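Pyruvate formate-lyase 2 (Archaeoglobus fulgidus, PDB 2F3O) is a glycyl radical enzyme of undetermined substrate, related to pyruvate formate-lyase and glycerol dehydratase and probably acting as a lyase. Local coordinates at residues I56-S61 / S214-E219. Sequence-based numbering, arbitrary orientation.
Sequences IQILDS and SKLAEE
Leu216 and Ala217, near the C-terminal end of helix 190-221, pack against Ile56 and Ile58 of an extended loop in the pyruvate formate-lyase-like fold, a van der Waals contact of apolar side chains with no hydrogen bond across it. The centre of the contact is about 31 Å from the centre of the chain. The loop follows helix 39-53, and its extended backbone turns both isoleucines toward the helix while Gln57 between them faces away, its OE1 accepting a hydrogen bond from Asn71 N.

Leu216 makes the largest share of the contact. Its CD1 methyl lies 3.7 Å from Ile58 N and 3.8 Å from Gln57 CA; leucine, branched at CG, carries a methyl far enough to reach the loop main chain, although Leu216 CA is 7.6 Å from Gln57 CA. The side chains of Ile58 and Leu216 run antiparallel alongside one another, Ile58 CG1 lying 3.8 Å from Leu216 CD1. Ile56 adds its CD1, 4.3 Å from Leu216 CB.

Ala217 is buried between the loop and helix 227-241, where it touches Ile235 and Ala236. With only a methyl here, Ile58 can reach the helix backbone: chi1 of -64° sets CG1 beside the backbone N and anti to the carbonyl carbon, and beyond it CD1 rests 3.8 Å from both Ala217 CA and Ala217 CB.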
# COMPACT_ATOMS: atom_id res chain seq x y z
N ILE A 56 27.33 -1.47 -39.93
CA ILE A 56 28.37 -1.39 -38.91
C ILE A 56 29.75 -1.33 -39.55
O ILE A 56 29.94 -1.82 -40.67
CB ILE A 56 28.28 -2.58 -37.90
CG1 ILE A 56 28.49 -3.93 -38.56
CG2 ILE A 56 26.94 -2.59 -37.18
CD1 ILE A 56 28.73 -5.05 -37.57
N GLN A 57 30.71 -0.73 -38.87
CA GLN A 57 32.09 -0.72 -39.37
C GLN A 57 33.12 -0.58 -38.25
O GLN A 57 32.91 0.15 -37.28
CB GLN A 57 32.31 0.37 -40.42
CG GLN A 57 31.69 1.68 -40.05
CD GLN A 57 31.90 2.72 -41.12
OE1 GLN A 57 30.95 3.39 -41.52
NE2 GLN A 57 33.14 2.86 -41.59
N ILE A 58 34.21 -1.31 -38.40
CA ILE A 58 35.35 -1.20 -37.51
C ILE A 58 36.27 -0.20 -38.19
O ILE A 58 36.37 -0.21 -39.41
CB ILE A 58 35.99 -2.59 -37.35
CG1 ILE A 58 34.98 -3.52 -36.68
CG2 ILE A 58 37.32 -2.53 -36.60
CD1 ILE A 58 35.53 -4.88 -36.31
N LEU A 59 36.89 0.70 -37.44
CA LEU A 59 37.64 1.80 -38.07
C LEU A 59 39.15 1.62 -37.99
O LEU A 59 39.64 0.65 -37.39
CB LEU A 59 37.25 3.15 -37.49
CG LEU A 59 35.78 3.54 -37.48
CD1 LEU A 59 35.66 5.01 -37.15
CD2 LEU A 59 35.12 3.25 -38.82
N ASP A 60 39.87 2.58 -38.59
CA ASP A 60 41.34 2.62 -38.57
C ASP A 60 41.95 2.37 -37.19
O ASP A 60 41.87 3.21 -36.29
CB ASP A 60 41.84 3.98 -39.08
CG ASP A 60 41.90 4.06 -40.60
OD1 ASP A 60 41.77 2.98 -41.27
OD2 ASP A 60 42.07 5.19 -41.13
N SER A 61 42.53 1.18 -37.04
CA SER A 61 43.39 0.82 -35.91
C SER A 61 42.65 0.70 -34.58
O SER A 61 43.27 0.80 -33.52
CB SER A 61 44.59 1.78 -35.79
OG SER A 61 45.11 2.15 -37.07
N SER A 214 31.59 -9.12 -34.06
CA SER A 214 32.51 -10.23 -33.95
C SER A 214 32.76 -10.83 -35.32
O SER A 214 33.88 -11.21 -35.65
CB SER A 214 31.92 -11.29 -33.02
OG SER A 214 32.69 -12.47 -33.04
N LYS A 215 31.70 -10.86 -36.13
CA LYS A 215 31.74 -11.44 -37.47
C LYS A 215 32.47 -10.53 -38.45
O LYS A 215 33.22 -11.02 -39.29
CB LYS A 215 30.32 -11.75 -37.94
CG LYS A 215 30.13 -13.12 -38.62
CD LYS A 215 30.91 -14.28 -37.94
CE LYS A 215 30.32 -14.70 -36.58
NZ LYS A 215 28.83 -14.60 -36.59
N LEU A 216 32.26 -9.22 -38.33
CA LEU A 216 32.96 -8.24 -39.15
C LEU A 216 34.46 -8.26 -38.82
O LEU A 216 35.28 -8.14 -39.73
CB LEU A 216 32.42 -6.83 -38.91
CG LEU A 216 32.27 -5.81 -40.05
CD1 LEU A 216 32.82 -4.46 -39.64
CD2 LEU A 216 32.93 -6.23 -41.35
N ALA A 217 34.79 -8.41 -37.54
CA ALA A 217 36.18 -8.50 -37.09
C ALA A 217 36.90 -9.71 -37.66
O ALA A 217 38.09 -9.66 -37.98
CB ALA A 217 36.24 -8.53 -35.60
N GLU A 218 36.17 -10.81 -37.76
CA GLU A 218 36.69 -12.05 -38.32
C GLU A 218 36.86 -11.90 -39.83
O GLU A 218 37.84 -12.36 -40.41
CB GLU A 218 35.69 -13.15 -38.02
CG GLU A 218 36.28 -14.47 -37.67
CD GLU A 218 35.21 -15.41 -37.19
OE1 GLU A 218 34.15 -15.52 -37.85
OE2 GLU A 218 35.42 -16.02 -36.12
N GLU A 219 35.90 -11.23 -40.45
CA GLU A 219 35.91 -10.98 -41.89
C GLU A 219 37.07 -10.05 -42.31
O GLU A 219 37.65 -10.21 -43.39
CB GLU A 219 34.55 -10.41 -42.30
CG GLU A 219 34.29 -10.31 -43.78
CD GLU A 219 33.16 -9.34 -44.09
OE1 GLU A 219 31.99 -9.67 -43.77
OE2 GLU A 219 33.45 -8.25 -44.63